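Local coordinates for putative cytoplasmic protein (Salmonella enterica subsp. enterica serovar Typhimurium, PDB 4IQN) that is of unknown function and belongs to the uncharacterised DUF5066 family, at residues L112-S117 / D211-F216; R121-I126 / Y139-D144. One frame throughout, in Å; residues are numbered along the deposited sequence.

Overall arrangement
Contact 2 lies about 10 Å from the centre of the chain, in the hairpin of strands 124-128 and 135-140 at one end of the four-stranded antiparallel sheet. Contact 1 sits farther out, about 21 Å from that centre, where the loop between helix 93-99 and strand 124-128 meets the approach to the short C-terminal helix 214-217. The two centres are 20 Å apart, yet Ser117 O packs on Leu122 CD1 at 3.3 Å, since 112-117 runs on closely into 121-126. Along the chain the order is 112-117, 121-126, 139-144, 211-216, so contact 1 brackets the hairpin and joins the C-terminal end of this single-chain protein to the loop leading into the sheet.

Contact 1: residues L112-S117 / D211-F216; sequences LMPVWS and DYHEAF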
loop_
_atom_site.group_PDB
_atom_site.type_symbol
_atom_site.label_atom_id
_atom_site.label_comp_id
_atom_site.label_asym_id
_atom_site.label_seq_id
_atom_site.Cartn_x
_atom_site.Cartn_y
_atom_site.Cartn_z
ATOM N N LEU A 112 -10.403 -9.712 20.304
ATOM C CA LEU A 112 -10.854 -10.551 19.186
ATOM C C LEU A 112 -9.763 -10.894 18.149
ATOM O O LEU A 112 -10.051 -11.515 17.117
ATOM C CB LEU A 112 -12.090 -9.911 18.551
ATOM C CG LEU A 112 -13.356 -10.066 19.428
ATOM C CD1 LEU A 112 -14.497 -9.246 18.863
ATOM C CD2 LEU A 112 -13.800 -11.519 19.576
HETATM N N MSE A 113 -8.513 -10.541 18.462
HETATM C CA MSE A 113 -7.351 -10.863 17.633
HETATM C C MSE A 113 -7.133 -12.351 17.555
HETATM O O MSE A 113 -7.320 -13.035 18.566
HETATM C CB MSE A 113 -6.119 -10.060 18.064
HETATM C CG MSE A 113 -6.342 -8.595 17.690
HETATM SE SE MSE A 113 -6.097 -8.194 15.779
HETATM C CE MSE A 113 -4.165 -8.509 15.677
ATOM N N PRO A 114 -6.458 -12.807 16.503
ATOM C CA PRO A 114 -6.460 -12.260 15.160
ATOM C C PRO A 114 -7.766 -12.036 14.454
ATOM O O PRO A 114 -8.617 -12.929 14.454
ATOM C CB PRO A 114 -5.603 -13.263 14.386
ATOM C CG PRO A 114 -5.909 -14.564 15.035
ATOM C CD PRO A 114 -6.107 -14.249 16.493
ATOM N N VAL A 115 -7.908 -10.853 13.854
ATOM C CA VAL A 115 -9.119 -10.552 13.087
ATOM C C VAL A 115 -8.989 -11.094 11.659
ATOM O O VAL A 115 -9.870 -11.808 11.167
ATOM C CB VAL A 115 -9.419 -9.053 13.105
ATOM C CG1 VAL A 115 -10.611 -8.732 12.196
ATOM C CG2 VAL A 115 -9.776 -8.609 14.510
ATOM N N TRP A 116 -7.907 -10.731 10.994
ATOM C CA TRP A 116 -7.577 -11.206 9.661
ATOM C C TRP A 116 -6.730 -12.444 9.746
ATOM O O TRP A 116 -6.181 -12.747 10.805
ATOM C CB TRP A 116 -6.811 -10.125 8.913
ATOM C CG TRP A 116 -6.937 -10.149 7.448
ATOM C CD1 TRP A 116 -5.958 -10.374 6.548
ATOM C CD2 TRP A 116 -8.148 -9.900 6.670
ATOM N NE1 TRP A 116 -6.454 -10.268 5.267
ATOM C CE2 TRP A 116 -7.797 -10.000 5.325
ATOM C CE3 TRP A 116 -9.464 -9.595 7.010
ATOM C CZ2 TRP A 116 -8.726 -9.795 4.286
ATOM C CZ3 TRP A 116 -10.382 -9.429 6.006
ATOM C CH2 TRP A 116 -10.007 -9.523 4.652
ATOM N N SER A 117 -6.646 -13.176 8.644
ATOM C CA SER A 117 -5.820 -14.372 8.553
ATOM C C SER A 117 -4.392 -14.077 8.986
ATOM O O SER A 117 -3.883 -12.993 8.766
ATOM C CB SER A 117 -5.789 -14.886 7.124
ATOM O OG SER A 117 -4.906 -15.993 6.998
ATOM N N ASP A 211 -8.468 -13.158 4.099
ATOM C CA ASP A 211 -9.861 -13.167 4.590
ATOM C C ASP A 211 -9.772 -13.132 6.093
ATOM O O ASP A 211 -8.666 -13.267 6.690
ATOM C CB ASP A 211 -10.615 -14.423 4.094
ATOM C CG ASP A 211 -12.175 -14.263 4.110
ATOM O OD1 ASP A 211 -12.753 -13.248 4.561
ATOM O OD2 ASP A 211 -12.842 -15.212 3.680
ATOM N N TYR A 212 -10.922 -12.943 6.703
ATOM C CA TYR A 212 -11.109 -13.006 8.130
ATOM C C TYR A 212 -10.643 -14.348 8.622
ATOM O O TYR A 212 -10.777 -15.392 7.944
ATOM C CB TYR A 212 -12.593 -12.788 8.481
ATOM C CG TYR A 212 -13.011 -11.359 8.281
ATOM C CD1 TYR A 212 -12.820 -10.406 9.280
ATOM C CD2 TYR A 212 -13.601 -10.958 7.091
ATOM C CE1 TYR A 212 -13.175 -9.089 9.097
ATOM C CE2 TYR A 212 -13.971 -9.638 6.894
ATOM C CZ TYR A 212 -13.763 -8.707 7.896
ATOM O OH TYR A 212 -14.106 -7.391 7.718
ATOM N N HIS A 213 -10.074 -14.317 9.801
ATOM C CA HIS A 213 -9.618 -15.551 10.478
ATOM C C HIS A 213 -10.803 -16.380 10.916
ATOM O O HIS A 213 -11.801 -15.854 11.395
ATOM C CB HIS A 213 -8.744 -15.196 11.682
ATOM C CG HIS A 213 -7.780 -16.275 12.063
ATOM N ND1 HIS A 213 -8.179 -17.466 12.612
ATOM C CD2 HIS A 213 -6.432 -16.340 11.970
ATOM C CE1 HIS A 213 -7.122 -18.220 12.858
ATOM N NE2 HIS A 213 -6.046 -17.551 12.491
ATOM N N GLU A 214 -10.691 -17.693 10.764
ATOM C CA GLU A 214 -11.702 -18.602 11.283
ATOM C C GLU A 214 -11.962 -18.429 12.756
ATOM O O GLU A 214 -13.117 -18.550 13.210
ATOM C CB GLU A 214 -11.338 -20.048 10.943
ATOM C CG GLU A 214 -11.509 -20.306 9.450
ATOM C CD GLU A 214 -12.963 -20.215 8.968
ATOM O OE1 GLU A 214 -13.880 -20.579 9.738
ATOM O OE2 GLU A 214 -13.183 -19.772 7.818
ATOM N N ALA A 215 -10.903 -18.141 13.519
ATOM C CA ALA A 215 -11.051 -17.988 14.948
ATOM C C ALA A 215 -11.813 -16.703 15.307
ATOM O O ALA A 215 -12.499 -16.652 16.322
ATOM C CB ALA A 215 -9.693 -18.070 15.656
ATOM N N PHE A 216 -11.733 -15.685 14.458
ATOM C CA PHE A 216 -12.521 -14.489 14.633
ATOM C C PHE A 216 -14.045 -14.792 14.516
ATOM O O PHE A 216 -14.820 -14.396 15.366
ATOM C CB PHE A 216 -12.055 -13.416 13.631
ATOM C CG PHE A 216 -12.860 -12.158 13.648
ATOM C CD1 PHE A 216 -12.719 -11.243 14.684
ATOM C CD2 PHE A 216 -13.715 -11.844 12.594
ATOM C CE1 PHE A 216 -13.408 -10.072 14.702
ATOM C CE2 PHE A 216 -14.434 -10.639 12.605
ATOM C CZ PHE A 216 -14.276 -9.752 13.654
#
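Val115 and His213 are joined backbone to backbone: His213 N donates to Val115 O over 2.9 Å in an almost straight bond (174° at the hydrogen). Ser117 N returns a 2.8 Å bond to Asp211 O. Together they bracket Trp116 and Tyr212, whose backbones form a single beta bridge, neither residue lying in a regular strand.

Trp116 and Tyr212 make a T-shaped (edge-to-face) pair, planes at 67°, with CZ3 of the indole standing over the centre of the phenol ring. The indole also lies with one face against the peptide of 211-212: Asp211 O sits 3.4 Å above its plane, over the centre, and Tyr212 N is nearer the rim. Both polar ends are held elsewhere, Trp116 NE1 by Glu210 and Tyr212 OH by the backbone oxygen of Ala96, in helix 93-99.

Here the chain turns into the last helix. His213 is its N-cap, and Ala215 N donates to His213 ND1 in the plane of the imidazole, which fixes the ring's rotation. One face of that ring takes a CH-pi contact from Pro114 CG, 3.9 Å from its centroid, Pro114 itself following a cis peptide bond.

Phe216, CG anti to its backbone N (chi1 176°), lies beside Val115, pointing the same way. Val115 CG1 sits over the centre of the phenyl face, 4.0 Å from the centroid, while CG2 reaches CE1. At the phenyl edge, near its plane, comes Leu112 O, 3.6 Å from CD1. Val115 CG1 also touches Tyr212 CD1, so one methyl meets both the phenyl and the phenol ring.

Contact 2: residues R121-I126 / Y139-D144; sequences RLPALI and YITERD
Pro123 lays its CG over one face of the Tyr139 ring, off-centre toward the hydroxyl end, in a CH-pi contact: CG is 3.7 Å from the centroid and only 3.4 Å from CZ. The neighbouring CB of the proline meets Ile140 O at 3.2 Å and Thr141 CG2 more loosely. Leu125 lies alongside the same phenol; its CD2 comes in obliquely, 3.5 Å from Tyr139 CD1, from the same side of the ring plane as Pro123 CG.

Behind these groups stands one backbone bond, Ile140 N to Ala124 O, 3.0 Å long and 158° at the hydrogen. Leu125 and Tyr139 form an antiparallel non-hydrogen-bonded pair and share a side of the hairpin. Ala124 and Ile140 turn their side chains to the other side, where Ala124 CB rests 3.8 Å from Ile140 CB. There Ile140 CG1 is anti to the carbonyl carbon (chi1 -52°), and beyond it CD1 touches Ile126 CD1. Ile140 is also the centre of an inverse gamma turn, which bends the chain as it leaves the hairpin; its Thr141 N to Tyr139 O bond is weak.

Farther out, Tyr139 OH is hydrogen-bonded to Glu210 and Thr141 OG1 to Asp203 of helix 190-207, whose Leu207 also packs on Tyr139. Ser89 OG takes the N-H of Leu125.

Every residue touching across this contact is buried, and what crosses is mainly carbon on carbon and carbon on ring, while the two buried hydroxyls are satisfied by acidic side chains, tying the end of this hairpin arm to helix 190-207 and to Glu210 just after it.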
loop_
_atom_site.group_PDB
_atom_site.type_symbol
_atom_site.label_atom_id
_atom_site.label_comp_id
_atom_site.label_asym_id
_atom_site.label_seq_id
_atom_site.Cartn_x
_atom_site.Cartn_y
_atom_site.Cartn_z
ATOM N N ARG A 121 2.259 -17.889 5.087
ATOM C CA ARG A 121 2.604 -17.498 3.732
ATOM C C ARG A 121 2.278 -16.044 3.387
ATOM O O ARG A 121 2.754 -15.555 2.364
ATOM C CB ARG A 121 1.939 -18.453 2.711
ATOM C CG ARG A 121 2.370 -19.901 2.931
ATOM C CD ARG A 121 2.049 -20.812 1.745
ATOM N NE ARG A 121 2.357 -22.192 2.085
ATOM C CZ ARG A 121 1.888 -23.278 1.468
ATOM N NH1 ARG A 121 1.074 -23.176 0.454
ATOM N NH2 ARG A 121 2.227 -24.481 1.891
ATOM N N LEU A 122 1.485 -15.356 4.207
ATOM C CA LEU A 122 0.965 -14.019 3.802
ATOM C C LEU A 122 2.136 -13.042 3.608
ATOM O O LEU A 122 3.091 -13.049 4.393
ATOM C CB LEU A 122 -0.046 -13.473 4.793
ATOM C CG LEU A 122 -1.436 -14.129 4.791
ATOM C CD1 LEU A 122 -2.162 -13.743 6.082
ATOM C CD2 LEU A 122 -2.231 -13.711 3.537
ATOM N N PRO A 123 2.099 -12.241 2.536
ATOM C CA PRO A 123 3.152 -11.285 2.299
ATOM C C PRO A 123 3.000 -10.068 3.176
ATOM O O PRO A 123 1.918 -9.776 3.681
ATOM C CB PRO A 123 2.938 -10.869 0.839
ATOM C CG PRO A 123 1.484 -11.057 0.620
ATOM C CD PRO A 123 1.107 -12.245 1.437
ATOM N N ALA A 124 4.091 -9.339 3.341
ATOM C CA ALA A 124 4.053 -8.054 4.035
ATOM C C ALA A 124 3.187 -7.055 3.317
ATOM O O ALA A 124 2.972 -7.210 2.133
ATOM C CB ALA A 124 5.447 -7.482 4.195
ATOM N N LEU A 125 2.732 -6.046 4.045
ATOM C CA LEU A 125 1.963 -4.925 3.496
ATOM C C LEU A 125 2.603 -3.634 3.937
ATOM O O LEU A 125 3.078 -3.526 5.041
ATOM C CB LEU A 125 0.507 -4.921 4.009
ATOM C CG LEU A 125 -0.294 -6.185 3.742
ATOM C CD1 LEU A 125 -1.619 -6.192 4.494
ATOM C CD2 LEU A 125 -0.520 -6.309 2.249
ATOM N N ILE A 126 2.594 -2.651 3.045
ATOM C CA ILE A 126 2.906 -1.280 3.382
ATOM C C ILE A 126 1.643 -0.487 3.189
ATOM O O ILE A 126 1.076 -0.479 2.070
ATOM C CB ILE A 126 4.038 -0.696 2.502
ATOM C CG1 ILE A 126 5.384 -1.404 2.746
ATOM C CG2 ILE A 126 4.206 0.788 2.759
ATOM C CD1 ILE A 126 6.490 -0.886 1.831
ATOM N N TYR A 139 1.611 -4.422 -1.841
ATOM C CA TYR A 139 1.542 -5.868 -1.576
ATOM C C TYR A 139 2.913 -6.440 -1.815
ATOM O O TYR A 139 3.338 -6.566 -2.964
ATOM C CB TYR A 139 0.510 -6.513 -2.533
ATOM C CG TYR A 139 -0.109 -7.785 -2.041
ATOM C CD1 TYR A 139 -0.894 -7.804 -0.888
ATOM C CD2 TYR A 139 0.059 -8.986 -2.732
ATOM C CE1 TYR A 139 -1.477 -8.999 -0.424
ATOM C CE2 TYR A 139 -0.533 -10.181 -2.264
ATOM C CZ TYR A 139 -1.292 -10.181 -1.111
ATOM O OH TYR A 139 -1.880 -11.369 -0.641
ATOM N N ILE A 140 3.635 -6.773 -0.730
ATOM C CA ILE A 140 5.054 -7.080 -0.849
ATOM C C ILE A 140 5.281 -8.558 -1.215
ATOM O O ILE A 140 5.474 -9.398 -0.355
ATOM C CB ILE A 140 5.781 -6.737 0.442
ATOM C CG1 ILE A 140 5.502 -5.308 0.892
ATOM C CG2 ILE A 140 7.300 -6.969 0.301
ATOM C CD1 ILE A 140 5.880 -4.193 -0.086
ATOM N N THR A 141 5.206 -8.857 -2.505
ATOM C CA THR A 141 5.406 -10.187 -3.030
ATOM C C THR A 141 6.693 -10.151 -3.821
ATOM O O THR A 141 7.771 -10.330 -3.241
ATOM C CB THR A 141 4.214 -10.644 -3.871
ATOM O OG1 THR A 141 3.875 -9.599 -4.765
ATOM C CG2 THR A 141 3.027 -10.915 -2.985
ATOM N N GLU A 142 6.617 -9.851 -5.105
ATOM C CA GLU A 142 7.800 -9.867 -5.969
ATOM C C GLU A 142 7.754 -8.583 -6.766
ATOM O O GLU A 142 6.667 -8.139 -7.158
ATOM C CB GLU A 142 7.807 -11.080 -6.922
ATOM C CG GLU A 142 7.787 -12.453 -6.264
ATOM C CD GLU A 142 9.055 -12.743 -5.442
ATOM O OE1 GLU A 142 10.123 -12.175 -5.779
ATOM O OE2 GLU A 142 9.000 -13.535 -4.451
ATOM N N ARG A 143 8.913 -7.970 -6.968
ATOM C CA ARG A 143 9.002 -6.801 -7.837
ATOM C C ARG A 143 8.967 -7.165 -9.319
ATOM O O ARG A 143 9.439 -8.208 -9.745
ATOM C CB ARG A 143 10.252 -5.999 -7.516
ATOM C CG ARG A 143 10.253 -5.534 -6.078
ATOM C CD ARG A 143 11.185 -4.363 -5.807
ATOM N NE ARG A 143 12.528 -4.610 -6.291
ATOM C CZ ARG A 143 13.436 -3.654 -6.475
ATOM N NH1 ARG A 143 13.170 -2.349 -6.207
ATOM N NH2 ARG A 143 14.617 -4.001 -6.937
ATOM N N ASP A 144 8.392 -6.273 -10.107
ATOM C CA ASP A 144 8.272 -6.450 -11.513
ATOM C C ASP A 144 9.444 -5.823 -12.248
ATOM O O ASP A 144 10.433 -5.443 -11.639
ATOM C CB ASP A 144 6.920 -5.856 -11.982
ATOM C CG ASP A 144 6.837 -4.344 -11.833
ATOM O OD1 ASP A 144 7.883 -3.623 -11.648
ATOM O OD2 ASP A 144 5.685 -3.868 -11.886
#